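Local atomic coordinates of 3-hydroxyacyl-CoA dehydrogenase (Brucella suis, PDB entry 4O5O), a protein that probably catalyses the NAD-dependent oxidation of 3-hydroxyacyl-CoA to 3-oxoacyl-CoA, as a member of the short-chain dehydrogenase family. Residues A76-A81 and F127-L132; E213-L218 and P226-P231. All coordinates share one frame; numbering follows the deposited sequence.

Contact 1 of 2, residues A76-A81 and F127-L132; sequences AAIAAA and FNMLRL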
loop_
_atom_site.group_PDB
_atom_site.type_symbol
_atom_site.label_atom_id
_atom_site.label_comp_id
_atom_site.label_asym_id
_atom_site.label_seq_id
_atom_site.Cartn_x
_atom_site.Cartn_y
_atom_site.Cartn_z
ATOM N N ALA B 76 -18.503 -11.927 -28.932
ATOM C CA ALA B 76 -19.472 -13.033 -29.087
ATOM C C ALA B 76 -20.116 -13.414 -27.759
ATOM O O ALA B 76 -21.297 -13.778 -27.706
ATOM C CB ALA B 76 -18.840 -14.252 -29.731
ATOM N N ALA B 77 -19.335 -13.299 -26.683
ATOM C CA ALA B 77 -19.798 -13.636 -25.337
ATOM C C ALA B 77 -20.853 -12.634 -24.857
ATOM O O ALA B 77 -21.923 -13.007 -24.335
ATOM C CB ALA B 77 -18.623 -13.679 -24.373
ATOM N N ILE B 78 -20.580 -11.355 -25.080
ATOM C CA ILE B 78 -21.555 -10.321 -24.739
ATOM C C ILE B 78 -22.846 -10.568 -25.514
ATOM O O ILE B 78 -23.938 -10.534 -24.951
ATOM C CB ILE B 78 -21.057 -8.923 -25.128
ATOM C CG1 ILE B 78 -19.772 -8.551 -24.393
ATOM C CG2 ILE B 78 -22.161 -7.889 -24.939
ATOM C CD1 ILE B 78 -19.838 -8.589 -22.891
ATOM N N ALA B 79 -22.715 -10.825 -26.813
ATOM C CA ALA B 79 -23.897 -10.995 -27.639
ATOM C C ALA B 79 -24.673 -12.247 -27.220
ATOM O O ALA B 79 -25.905 -12.256 -27.246
ATOM C CB ALA B 79 -23.519 -11.073 -29.115
ATOM N N ALA B 80 -23.958 -13.304 -26.849
ATOM C CA ALA B 80 -24.610 -14.515 -26.377
ATOM C C ALA B 80 -25.427 -14.260 -25.096
ATOM O O ALA B 80 -26.539 -14.758 -24.944
ATOM C CB ALA B 80 -23.587 -15.624 -26.163
ATOM N N ALA B 81 -24.883 -13.463 -24.180
ATOM C CA ALA B 81 -25.575 -13.142 -22.948
ATOM C C ALA B 81 -26.854 -12.317 -23.227
ATOM O O ALA B 81 -27.915 -12.563 -22.654
ATOM C CB ALA B 81 -24.637 -12.430 -21.979
ATOM N N PHE B 127 -9.107 -7.030 -18.998
ATOM C CA PHE B 127 -9.425 -5.742 -19.592
ATOM C C PHE B 127 -10.384 -5.905 -20.768
ATOM O O PHE B 127 -11.358 -5.108 -20.920
ATOM C CB PHE B 127 -8.185 -4.992 -20.054
ATOM C CG PHE B 127 -8.525 -3.657 -20.642
ATOM C CD1 PHE B 127 -8.888 -2.615 -19.803
ATOM C CD2 PHE B 127 -8.553 -3.454 -22.005
ATOM C CE1 PHE B 127 -9.256 -1.396 -20.306
ATOM C CE2 PHE B 127 -8.899 -2.221 -22.526
ATOM C CZ PHE B 127 -9.254 -1.194 -21.670
ATOM N N ASN B 128 -10.128 -6.901 -21.614
ATOM C CA ASN B 128 -10.983 -7.123 -22.766
ATOM C C ASN B 128 -12.423 -7.371 -22.342
ATOM O O ASN B 128 -13.365 -6.758 -22.871
ATOM C CB ASN B 128 -10.469 -8.313 -23.574
ATOM C CG ASN B 128 -11.234 -8.501 -24.870
ATOM O OD1 ASN B 128 -11.533 -7.527 -25.570
ATOM N ND2 ASN B 128 -11.564 -9.755 -25.186
ATOM N N MET B 129 -12.630 -8.243 -21.369
ATOM C CA MET B 129 -13.998 -8.501 -20.946
ATOM C C MET B 129 -14.602 -7.289 -20.227
ATOM O O MET B 129 -15.790 -7.021 -20.380
ATOM C CB MET B 129 -14.058 -9.764 -20.070
ATOM C CG MET B 129 -13.691 -11.040 -20.832
ATOM S SD MET B 129 -14.568 -11.306 -22.366
ATOM C CE MET B 129 -16.274 -11.094 -21.856
ATOM N N LEU B 130 -13.808 -6.550 -19.434
ATOM C CA LEU B 130 -14.380 -5.408 -18.742
ATOM C C LEU B 130 -14.814 -4.292 -19.693
ATOM O O LEU B 130 -15.878 -3.710 -19.503
ATOM C CB LEU B 130 -13.460 -4.916 -17.635
ATOM C CG LEU B 130 -12.368 -3.914 -17.845
ATOM C CD1 LEU B 130 -12.896 -2.485 -18.016
ATOM C CD2 LEU B 130 -11.475 -3.989 -16.626
ATOM N N ARG B 131 -14.054 -4.049 -20.758
ATOM C CA ARG B 131 -14.404 -2.960 -21.676
ATOM C C ARG B 131 -15.717 -3.292 -22.397
ATOM O O ARG B 131 -16.599 -2.431 -22.578
ATOM C CB ARG B 131 -13.252 -2.647 -22.637
ATOM C CG ARG B 131 -13.071 -3.633 -23.775
ATOM C CD ARG B 131 -11.769 -3.510 -24.553
ATOM N NE ARG B 131 -11.800 -4.582 -25.549
ATOM C CZ ARG B 131 -12.261 -4.497 -26.787
ATOM N NH1 ARG B 131 -12.526 -3.321 -27.338
ATOM N NH2 ARG B 131 -12.378 -5.619 -27.479
ATOM N N LEU B 132 -15.855 -4.553 -22.789
ATOM C CA LEU B 132 -17.042 -4.973 -23.530
ATOM C C LEU B 132 -18.283 -5.100 -22.611
ATOM O O LEU B 132 -19.414 -4.737 -22.995
ATOM C CB LEU B 132 -16.763 -6.300 -24.267
ATOM C CG LEU B 132 -15.647 -6.210 -25.300
ATOM C CD1 LEU B 132 -15.339 -7.610 -25.810
ATOM C CD2 LEU B 132 -16.010 -5.259 -26.451
#

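Contact 2 of 2, residues E213-L218 and P226-P231; sequences EVQDAL and PRLGEP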
loop_
_atom_site.group_PDB
_atom_site.type_symbol
_atom_site.label_atom_id
_atom_site.label_comp_id
_atom_site.label_asym_id
_atom_site.label_seq_id
_atom_site.Cartn_x
_atom_site.Cartn_y
_atom_site.Cartn_z
ATOM N N GLU B 213 0.935 -33.343 0.806
ATOM C CA GLU B 213 1.967 -32.807 1.701
ATOM C C GLU B 213 2.189 -31.301 1.353
ATOM O O GLU B 213 2.328 -30.422 2.222
ATOM C CB GLU B 213 3.269 -33.679 1.573
ATOM C CG GLU B 213 3.187 -35.217 1.928
ATOM C CD GLU B 213 2.687 -36.216 0.812
ATOM O OE1 GLU B 213 2.200 -35.683 -0.230
ATOM O OE2 GLU B 213 2.734 -37.536 0.985
ATOM N N VAL B 214 2.187 -31.012 0.059
ATOM C CA VAL B 214 2.363 -29.643 -0.435
ATOM C C VAL B 214 1.168 -28.759 -0.082
ATOM O O VAL B 214 1.325 -27.640 0.402
ATOM C CB VAL B 214 2.599 -29.620 -1.968
ATOM C CG1 VAL B 214 2.615 -28.196 -2.522
ATOM C CG2 VAL B 214 3.921 -30.292 -2.301
ATOM N N GLN B 215 -0.027 -29.274 -0.331
ATOM C CA GLN B 215 -1.261 -28.548 -0.013
ATOM C C GLN B 215 -1.302 -28.243 1.483
ATOM O O GLN B 215 -1.654 -27.140 1.917
ATOM C CB GLN B 215 -2.480 -29.360 -0.398
ATOM C CG GLN B 215 -2.665 -29.623 -1.881
ATOM C CD GLN B 215 -3.955 -30.384 -2.155
ATOM O OE1 GLN B 215 -4.998 -30.078 -1.578
ATOM N NE2 GLN B 215 -3.888 -31.394 -3.014
ATOM N N ASP B 216 -0.925 -29.235 2.277
ATOM C CA ASP B 216 -0.922 -29.068 3.717
ATOM C C ASP B 216 0.068 -28.003 4.182
ATOM O O ASP B 216 -0.260 -27.206 5.048
ATOM C CB ASP B 216 -0.633 -30.402 4.404
ATOM C CG ASP B 216 -1.771 -31.420 4.233
ATOM O OD1 ASP B 216 -2.903 -31.010 3.881
ATOM O OD2 ASP B 216 -1.521 -32.629 4.443
ATOM N N ALA B 217 1.259 -27.971 3.582
ATOM C CA ALA B 217 2.226 -26.908 3.907
ATOM C C ALA B 217 1.689 -25.521 3.528
ATOM O O ALA B 217 1.889 -24.525 4.255
ATOM C CB ALA B 217 3.583 -27.188 3.268
ATOM N N LEU B 218 1.005 -25.426 2.390
ATOM C CA LEU B 218 0.424 -24.137 1.982
ATOM C C LEU B 218 -0.647 -23.657 2.975
ATOM O O LEU B 218 -0.678 -22.492 3.379
ATOM C CB LEU B 218 -0.159 -24.273 0.585
ATOM C CG LEU B 218 0.887 -24.344 -0.533
ATOM C CD1 LEU B 218 0.196 -24.609 -1.859
ATOM C CD2 LEU B 218 1.732 -23.089 -0.633
ATOM N N PRO B 226 -6.296 -21.590 9.290
ATOM C CA PRO B 226 -5.048 -22.175 8.811
ATOM C C PRO B 226 -5.316 -23.334 7.857
ATOM O O PRO B 226 -4.976 -24.497 8.135
ATOM C CB PRO B 226 -4.385 -22.627 10.107
ATOM C CG PRO B 226 -5.550 -23.038 10.959
ATOM C CD PRO B 226 -6.617 -22.034 10.659
ATOM N N ARG B 227 -5.925 -22.982 6.730
ATOM C CA ARG B 227 -6.359 -23.925 5.707
ATOM C C ARG B 227 -6.476 -23.197 4.374
ATOM O O ARG B 227 -6.469 -21.955 4.310
ATOM C CB ARG B 227 -7.728 -24.534 6.108
ATOM C CG ARG B 227 -8.772 -23.436 6.307
ATOM C CD ARG B 227 -10.171 -23.934 6.242
ATOM N NE ARG B 227 -11.131 -22.905 6.605
ATOM C CZ ARG B 227 -11.761 -22.090 5.756
ATOM N NH1 ARG B 227 -11.473 -22.043 4.468
ATOM N NH2 ARG B 227 -12.667 -21.257 6.218
ATOM N N LEU B 228 -6.655 -23.977 3.318
ATOM C CA LEU B 228 -6.966 -23.433 2.004
ATOM C C LEU B 228 -8.350 -22.820 2.045
ATOM O O LEU B 228 -9.271 -23.330 2.682
ATOM C CB LEU B 228 -6.938 -24.524 0.931
ATOM C CG LEU B 228 -5.664 -25.364 0.850
ATOM C CD1 LEU B 228 -5.760 -26.358 -0.307
ATOM C CD2 LEU B 228 -4.414 -24.507 0.740
ATOM N N GLY B 229 -8.501 -21.726 1.331
ATOM C CA GLY B 229 -9.804 -21.128 1.171
ATOM C C GLY B 229 -10.740 -21.946 0.320
ATOM O O GLY B 229 -10.325 -22.623 -0.624
ATOM N N GLU B 230 -12.023 -21.885 0.659
ATOM C CA GLU B 230 -13.050 -22.605 -0.111
ATOM C C GLU B 230 -13.533 -21.610 -1.199
ATOM O O GLU B 230 -13.859 -20.448 -0.908
ATOM C CB GLU B 230 -14.198 -23.039 0.804
ATOM C CG GLU B 230 -13.772 -24.103 1.826
ATOM C CD GLU B 230 -14.782 -24.442 2.928
ATOM O OE1 GLU B 230 -15.582 -23.575 3.329
ATOM O OE2 GLU B 230 -14.726 -25.593 3.427
ATOM N N PRO B 231 -13.595 -22.046 -2.471
ATOM C CA PRO B 231 -14.138 -21.150 -3.511
ATOM C C PRO B 231 -15.481 -20.458 -3.156
ATOM O O PRO B 231 -15.706 -19.300 -3.534
ATOM C CB PRO B 231 -14.222 -22.074 -4.734
ATOM C CG PRO B 231 -13.057 -23.018 -4.534
ATOM C CD PRO B 231 -13.053 -23.297 -3.046
#

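Contact 1 of 2, residues A76-A81 and F127-L132
Ile-78 and Leu-132 meet at a slant, the CG1 branch of the isoleucine lying against the base of the leucine. The nearest pair is Ile-78 CG1 and Leu-132 CB, at 3.8 Å, and the terminal methyl runs on over the leucine backbone, with Ile-78 CD1 3.8 Å from Leu-132 C. This branch leaves beside the backbone N and anti to the carbonyl carbon (chi1 -61°). Met-129 comes in from one turn earlier: its side chain does not start out toward the other helix, but bends at each torsion and delivers the methyl, Met-129 CE standing 4.3 Å from Ala-77 CB. The short helical segments run 43° apart, and their axes come no closer than 10.6 Å; only 154 Å² is buried between them, so the gap is spanned by Ile-78 and by the methyl of Met-129. Leu-17 of strand 15-19 touches both residues, placing the helix pair on one face of the Rossmann sheet. Beside the apolar patch, Arg-131 grips Asn-128 OD1 side-on, NE in the carbonyl plane on a lone pair at 3.0 Å and NH2 at 2.8 Å. Asp-71 forms a salt bridge with the same NH2, and His-110 O of the second subunit accepts from NH1. No hydrogen bond crosses between the segments: dispersion and exclusion of water join the helices here, while polar groups are satisfied alongside.

Contact 2 of 2, residues E213-L218 and P226-P231
With CG beside the backbone N (chi1 -53°), Leu-228 turns its side chain to the helix 213-218, CD1 continuing the extended chain anti to CA and CD2 branching off toward the helix. Gln-215 has a similar first torsion (chi1 -65°) and is straight beyond CG, which brings its amide end past one of those methyls; the two side chains cross at about a right angle. Leu-228 CD1 lies 4.0 Å from Gln-215 OE1, whereas Leu-228 CD2 faces the helix backbone, 4.0 Å from Gln-215 O. The same Leu-228 CD2 also reaches the next turn, 4.3 Å from Leu-218 CB, an apolar contact. These distances fit van der Waals packing, and no hydrogen bond links the segments. The polar end of Gln-215 is anchored instead through NE2, which donates to Met-210 O. On the loop, Arg-227 NH1 donates to Leu-228 O at 3.1 Å, tilted 30° from the carbonyl plane. Glu-233 adds a salt bridge to NH2, and Gln-245 of the third subunit a hydrogen bond. Helices 205-209 and 212-220 follow the sixth strand of the Rossmann sheet, where short-chain dehydrogenases usually carry their variable substrate-binding loop. Met-207 of helix 205-209 touches Gln-215, Leu-218 and Leu-228 alike. The loop continues through Gly-229, whose backbone pairs with Ile-201 and Lys-203 beyond strand 192-199, to Glu-230 at the N-cap of helix 231-243.

The contacts lie on opposite sides of the chain's centre, their own centres 33 Å apart and nearest atoms about 19 Å apart, and they share no helix or strand. Contact 1 is largely buried, pairing helices 71-85 and 112-137 beside the central sheet; contact 2 is a surface contact between helix 212-220 and the loop leading to helix 231-243, and its touching residues are all partly exposed. In contact 1 the side chains that meet are all apolar, whereas in contact 2 a leucine also packs against a glutamine. Both have an arginine reaching another subunit, the second in contact 1 and the third in contact 2.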